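Local coordinates for beta-agarase D (Zobellia galactanivorans, PDB 4ASM), which hydrolyses the beta-1,4 linkages of agarose in an endo fashion with retention of the anomeric configuration, acting through this family 16 glycoside hydrolase catalytic domain, at residues D162-Y167 with K219-G224; K182-H187 with N205-K210. One frame throughout, in Å; residues are numbered along the deposited sequence.

Both contacts lie in the GH16 catalytic domain, a jelly-roll beta-sandwich, and their centres are about 10 Å apart. Along the chain contact 2 is nested within contact 1: the order is 162-167, 182-187, 205-210, 219-224. Strands 159-166 and 183-191 are neighbours in one sheet. Contact 1 packs strand 220-229 against that sheet, while contact 2 adds the short strand 207-208 beside strand 183-191. The contacts meet in the core at Ile223 and Ile183. Away from that core, Glu165, the proton donor by similarity, bonds His184, with 2.8 Å between Glu165 OE1 and His184 ND1. The same two neighbouring strands thus carry core side chains and, at Glu165, the probable proton donor with His184 beside it.

Contact 1: D162-Y167 with K219-G224; sequences DIMECY and KTIRIG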
loop_
_atom_site.group_PDB
_atom_site.type_symbol
_atom_site.label_atom_id
_atom_site.label_comp_id
_atom_site.label_asym_id
_atom_site.label_seq_id
_atom_site.Cartn_x
_atom_site.Cartn_y
_atom_site.Cartn_z
ATOM N N ASP A 162 0.905 -4.011 2.359
ATOM C CA ASP A 162 0.875 -3.004 1.310
ATOM C C ASP A 162 1.907 -3.335 0.249
ATOM O O ASP A 162 2.954 -3.928 0.546
ATOM C CB ASP A 162 1.108 -1.607 1.878
ATOM C CG ASP A 162 0.059 -1.213 2.866
ATOM O OD1 ASP A 162 -1.044 -1.804 2.842
ATOM O OD2 ASP A 162 0.338 -0.336 3.687
ATOM N N ILE A 163 1.583 -2.971 -0.988
ATOM C CA ILE A 163 2.548 -3.000 -2.077
ATOM C C ILE A 163 3.132 -1.592 -2.199
ATOM O O ILE A 163 4.353 -1.413 -2.119
ATOM C CB ILE A 163 1.916 -3.492 -3.379
ATOM C CG1 ILE A 163 1.650 -5.002 -3.265
ATOM C CG2 ILE A 163 2.874 -3.264 -4.530
ATOM C CD1 ILE A 163 0.263 -5.432 -3.514
ATOM N N MET A 164 2.268 -0.600 -2.371
ATOM C CA MET A 164 2.725 0.783 -2.443
ATOM C C MET A 164 1.820 1.694 -1.617
ATOM O O MET A 164 0.591 1.617 -1.712
ATOM C CB MET A 164 2.716 1.256 -3.890
ATOM C CG MET A 164 3.092 2.747 -4.043
ATOM S SD MET A 164 3.119 3.317 -5.760
ATOM C CE MET A 164 1.383 3.162 -6.195
ATOM N N GLU A 165 2.439 2.571 -0.815
ATOM C CA GLU A 165 1.763 3.727 -0.220
ATOM C C GLU A 165 2.728 4.878 -0.468
ATOM O O GLU A 165 3.829 4.904 0.117
ATOM C CB GLU A 165 1.541 3.528 1.280
ATOM C CG GLU A 165 0.950 4.727 1.982
ATOM C CD GLU A 165 0.578 4.401 3.408
ATOM O OE1 GLU A 165 1.488 3.975 4.150
ATOM O OE2 GLU A 165 -0.612 4.551 3.788
ATOM N N CYS A 166 2.359 5.788 -1.372
ATOM C CA CYS A 166 3.278 6.829 -1.807
ATOM C C CYS A 166 2.533 8.143 -1.972
ATOM O O CYS A 166 1.518 8.194 -2.638
ATOM C CB CYS A 166 3.922 6.408 -3.133
ATOM S SG CYS A 166 5.154 7.613 -3.733
ATOM N N TYR A 167 3.041 9.192 -1.326
ATOM C CA TYR A 167 2.508 10.551 -1.473
ATOM C C TYR A 167 3.483 11.294 -2.360
ATOM O O TYR A 167 4.333 12.060 -1.876
ATOM C CB TYR A 167 2.374 11.233 -0.103
ATOM C CG TYR A 167 1.850 10.284 0.962
ATOM C CD1 TYR A 167 2.697 9.372 1.570
ATOM C CD2 TYR A 167 0.531 10.338 1.382
ATOM C CE1 TYR A 167 2.248 8.486 2.533
ATOM C CE2 TYR A 167 0.055 9.441 2.368
ATOM C CZ TYR A 167 0.938 8.532 2.929
ATOM O OH TYR A 167 0.531 7.627 3.906
ATOM N N LYS A 219 6.246 9.658 -11.949
ATOM C CA LYS A 219 7.122 8.588 -12.456
ATOM C C LYS A 219 6.316 7.309 -12.607
ATOM O O LYS A 219 5.442 7.013 -11.769
ATOM C CB LYS A 219 8.299 8.327 -11.504
ATOM C CG LYS A 219 9.303 9.455 -11.441
ATOM C CD LYS A 219 10.494 9.079 -10.564
ATOM C CE LYS A 219 11.803 9.574 -11.156
ATOM N NZ LYS A 219 12.329 8.602 -12.167
ATOM N N THR A 220 6.587 6.549 -13.670
ATOM C CA THR A 220 6.035 5.205 -13.725
ATOM C C THR A 220 7.070 4.175 -13.310
ATOM O O THR A 220 8.211 4.139 -13.815
ATOM C CB THR A 220 5.096 4.841 -14.932
ATOM O OG1 THR A 220 5.384 3.564 -15.543
ATOM C CG2 THR A 220 4.815 5.981 -15.838
ATOM N N ILE A 221 6.654 3.383 -12.339
ATOM C CA ILE A 221 7.514 2.419 -11.688
ATOM C C ILE A 221 6.842 1.050 -11.745
ATOM O O ILE A 221 5.623 0.944 -11.964
ATOM C CB ILE A 221 7.796 2.807 -10.210
ATOM C CG1 ILE A 221 6.518 2.814 -9.363
ATOM C CG2 ILE A 221 8.479 4.192 -10.111
ATOM C CD1 ILE A 221 6.834 2.967 -7.838
ATOM N N ARG A 222 7.631 -0.001 -11.546
ATOM C CA ARG A 222 7.087 -1.310 -11.200
ATOM C C ARG A 222 7.314 -1.508 -9.716
ATOM O O ARG A 222 8.420 -1.274 -9.212
ATOM C CB ARG A 222 7.807 -2.423 -11.957
ATOM C CG ARG A 222 7.496 -2.455 -13.418
ATOM C CD ARG A 222 8.007 -3.762 -13.965
ATOM N NE ARG A 222 9.462 -3.823 -14.110
ATOM C CZ ARG A 222 10.264 -4.775 -13.616
ATOM N NH1 ARG A 222 9.822 -5.789 -12.864
ATOM N NH2 ARG A 222 11.557 -4.711 -13.897
ATOM N N ILE A 223 6.280 -1.914 -9.001
ATOM C CA ILE A 223 6.426 -2.139 -7.556
ATOM C C ILE A 223 5.637 -3.391 -7.181
ATOM O O ILE A 223 4.507 -3.580 -7.636
ATOM C CB ILE A 223 6.029 -0.886 -6.736
ATOM C CG1 ILE A 223 6.266 -1.093 -5.230
ATOM C CG2 ILE A 223 4.599 -0.447 -7.040
ATOM C CD1 ILE A 223 6.297 0.238 -4.467
ATOM N N GLY A 224 6.229 -4.217 -6.337
ATOM C CA GLY A 224 5.587 -5.486 -5.987
ATOM C C GLY A 224 6.012 -5.992 -4.638
ATOM O O GLY A 224 7.026 -5.558 -4.096
#
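Ile163 and Met164 form a classic beta bulge opposite Ile150, and Ile223 packs against this kink. The chain turns a corner at Ile163, and the carbonyl oxygen of this residue faces the strand: Ile223 CD1 lies 3.5 Å from Ile163 O. The same methyl is 3.8 Å from Met164 CB. Ile223 CG1 is anti to the backbone N (chi1 -176°), which sends this branch toward the bulge. Its other branch, CG2, also touches Met164 CB, at 4.0 Å. The Met164 and Ile223 side chains cross at about a right angle. Ile163 meets the strand with its CG2, 3.8 Å from Gly224 CA and 3.5 Å from Ile223 O. Further along, Met164 SD reaches Ile221 CD1 at 4.3 Å. An alanine at Ile223 would remove both branches and would probably open a gap beside Met164 CB and the Ile163 carbonyl. Met164 points into the core, whereas Glu165, the proton donor by similarity, points away from residues 220-224. Such a bulge belongs to the E-x-D-x-x-E form of the GH16 signature, here running from Glu160 through Asp162 to Glu165. Strand 159-166 pairs with strands 147-153 and 183-191. Strand 220-229 pairs with strand 133-140, whose Val135 and Val139 also touch Ile163 and Met164, and Ile183 adds to the same core between the sheets.

Contact 2: K182-H187 with N205-K210; sequences KIHLSH and NSWWGK
Residues 183-184 and 207-208 run antiparallel, with Ile183 and Trp208 as a hydrogen-bonded pair and His184 and Trp207 as a non-hydrogen-bonded pair. Ile183 N to Trp208 O and Trp208 N to Ile183 O are both 2.8 Å. Leu185 N bonds Ser206 O, nearly straight at 173°. The His184 ring lies on the six-membered ring of Trp207 in an offset stack, with centroids 4.1 Å apart and planes at 7°. Trp207 CZ2 sits over the centre of the imidazole. His184 CB also rests over the indole face, a CH-pi contact 3.8 Å from the six-membered ring centroid. Ser186 CB lies on the opposite face of the imidazole. His184 NE2 is hydrogen-bonded to Pro201 O and makes only a weak hydrogen bond to Ser206 OG (3.3 Å), which is itself hydrogen-bonded to Asp203 O. With ND1 bonded to Glu165, hydrogen bonds at both ring nitrogens fix the rotation of the imidazole. The stack probably holds His184 in place beside Glu165, the proton donor by similarity. On the other face of the sheet, Ile183 CD1 meets the Trp208 edge, 4.0 Å from CZ3. Leu185 CD1 presses on Trp208 CB at 3.5 Å. Lys182 bends at chi2 (-62°), and its CD lies 3.4 Å from Trp207 O. Strand 183-191 lies between strand 159-166 and strand 207-208, while Trp208 also packs on Val242 of strand 240-246 and Thr252 of strand 249-253.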
loop_
_atom_site.group_PDB
_atom_site.type_symbol
_atom_site.label_atom_id
_atom_site.label_comp_id
_atom_site.label_asym_id
_atom_site.label_seq_id
_atom_site.Cartn_x
_atom_site.Cartn_y
_atom_site.Cartn_z
ATOM N N LYS A 182 9.906 9.551 -1.120
ATOM C CA LYS A 182 9.895 8.221 -0.503
ATOM C C LYS A 182 8.692 7.370 -0.918
ATOM O O LYS A 182 7.629 7.891 -1.304
ATOM C CB LYS A 182 9.912 8.361 1.031
ATOM C CG LYS A 182 11.137 9.152 1.559
ATOM C CD LYS A 182 12.468 8.441 1.203
ATOM C CE LYS A 182 13.708 9.036 1.902
ATOM N NZ LYS A 182 14.066 10.358 1.336
ATOM N N ILE A 183 8.883 6.055 -0.853
ATOM C CA ILE A 183 7.769 5.114 -0.978
ATOM C C ILE A 183 7.694 4.388 0.343
ATOM O O ILE A 183 8.684 3.823 0.801
ATOM C CB ILE A 183 7.945 4.088 -2.136
ATOM C CG1 ILE A 183 8.227 4.796 -3.469
ATOM C CG2 ILE A 183 6.702 3.131 -2.210
ATOM C CD1 ILE A 183 8.475 3.864 -4.636
ATOM N N HIS A 184 6.530 4.443 0.986
ATOM C CA HIS A 184 6.354 3.689 2.221
ATOM C C HIS A 184 6.124 2.219 1.925
ATOM O O HIS A 184 5.133 1.866 1.280
ATOM C CB HIS A 184 5.206 4.259 3.058
ATOM C CG HIS A 184 5.208 3.781 4.480
ATOM N ND1 HIS A 184 4.046 3.633 5.207
ATOM C CD2 HIS A 184 6.217 3.381 5.292
ATOM C CE1 HIS A 184 4.345 3.203 6.423
ATOM N NE2 HIS A 184 5.650 3.026 6.496
ATOM N N LEU A 185 7.060 1.389 2.376
ATOM C CA LEU A 185 7.006 -0.065 2.169
ATOM C C LEU A 185 6.457 -0.618 3.480
ATOM O O LEU A 185 7.119 -0.546 4.528
ATOM C CB LEU A 185 8.384 -0.648 1.827
ATOM C CG LEU A 185 9.059 0.046 0.637
ATOM C CD1 LEU A 185 10.445 -0.534 0.470
ATOM C CD2 LEU A 185 8.213 -0.159 -0.612
ATOM N N SER A 186 5.213 -1.101 3.444
ATOM C CA SER A 186 4.443 -1.198 4.674
ATOM C C SER A 186 3.485 -2.388 4.730
ATOM O O SER A 186 3.305 -3.128 3.766
ATOM C CB SER A 186 3.680 0.121 4.852
ATOM O OG SER A 186 3.125 0.282 6.155
ATOM N N HIS A 187 2.886 -2.542 5.905
ATOM C CA HIS A 187 1.821 -3.512 6.143
ATOM C C HIS A 187 1.103 -2.988 7.364
ATOM O O HIS A 187 1.556 -2.044 7.984
ATOM C CB HIS A 187 2.383 -4.928 6.376
ATOM C CG HIS A 187 2.985 -5.128 7.735
ATOM N ND1 HIS A 187 4.327 -4.933 7.992
ATOM C CD2 HIS A 187 2.426 -5.509 8.912
ATOM C CE1 HIS A 187 4.570 -5.198 9.266
ATOM N NE2 HIS A 187 3.436 -5.560 9.848
ATOM N N ASN A 205 13.866 3.285 7.665
ATOM C CA ASN A 205 14.111 2.559 6.412
ATOM C C ASN A 205 12.828 2.119 5.688
ATOM O O ASN A 205 12.884 1.777 4.507
ATOM C CB ASN A 205 15.034 1.363 6.651
ATOM C CG ASN A 205 16.494 1.768 6.837
ATOM O OD1 ASN A 205 16.886 2.937 6.665
ATOM N ND2 ASN A 205 17.330 0.775 7.181
ATOM N N SER A 206 11.679 2.160 6.375
ATOM C CA SER A 206 10.432 1.792 5.692
ATOM C C SER A 206 9.987 2.870 4.714
ATOM O O SER A 206 9.123 2.634 3.868
ATOM C CB SER A 206 9.300 1.464 6.681
ATOM O OG SER A 206 8.793 2.616 7.317
ATOM N N TRP A 207 10.551 4.063 4.863
ATOM C CA TRP A 207 10.315 5.159 3.923
ATOM C C TRP A 207 11.474 5.091 2.924
ATOM O O TRP A 207 12.541 5.690 3.124
ATOM C CB TRP A 207 10.188 6.487 4.675
ATOM C CG TRP A 207 8.947 6.486 5.507
ATOM C CD1 TRP A 207 8.810 6.004 6.797
ATOM C CD2 TRP A 207 7.646 6.934 5.108
ATOM N NE1 TRP A 207 7.510 6.141 7.211
ATOM C CE2 TRP A 207 6.773 6.705 6.202
ATOM C CE3 TRP A 207 7.131 7.519 3.935
ATOM C CZ2 TRP A 207 5.415 7.042 6.167
ATOM C CZ3 TRP A 207 5.763 7.857 3.900
ATOM C CH2 TRP A 207 4.931 7.618 5.017
ATOM N N TRP A 208 11.275 4.299 1.876
ATOM C CA TRP A 208 12.347 3.914 0.989
ATOM C C TRP A 208 12.578 4.948 -0.108
ATOM O O TRP A 208 11.637 5.516 -0.675
ATOM C CB TRP A 208 12.033 2.535 0.383
ATOM C CG TRP A 208 13.068 2.140 -0.589
ATOM C CD1 TRP A 208 14.285 1.588 -0.315
ATOM C CD2 TRP A 208 13.018 2.350 -1.998
ATOM N NE1 TRP A 208 14.992 1.417 -1.487
ATOM C CE2 TRP A 208 14.240 1.876 -2.535
ATOM C CE3 TRP A 208 12.052 2.882 -2.871
ATOM C CZ2 TRP A 208 14.525 1.922 -3.905
ATOM C CZ3 TRP A 208 12.335 2.926 -4.231
ATOM C CH2 TRP A 208 13.566 2.454 -4.734
ATOM N N GLY A 209 13.843 5.194 -0.431
ATOM C CA GLY A 209 14.167 6.120 -1.503
ATOM C C GLY A 209 15.457 5.725 -2.211
ATOM O O GLY A 209 16.058 4.682 -1.919
ATOM N N LYS A 210 15.865 6.565 -3.163
ATOM C CA LYS A 210 16.989 6.278 -4.038
ATOM C C LYS A 210 17.659 7.587 -4.374
ATOM O O LYS A 210 16.986 8.537 -4.732
ATOM C CB LYS A 210 16.428 5.650 -5.311
ATOM C CG LYS A 210 17.412 5.129 -6.292
ATOM C CD LYS A 210 16.634 4.362 -7.353
ATOM C CE LYS A 210 17.394 4.274 -8.641
ATOM N NZ LYS A 210 16.441 4.067 -9.783
#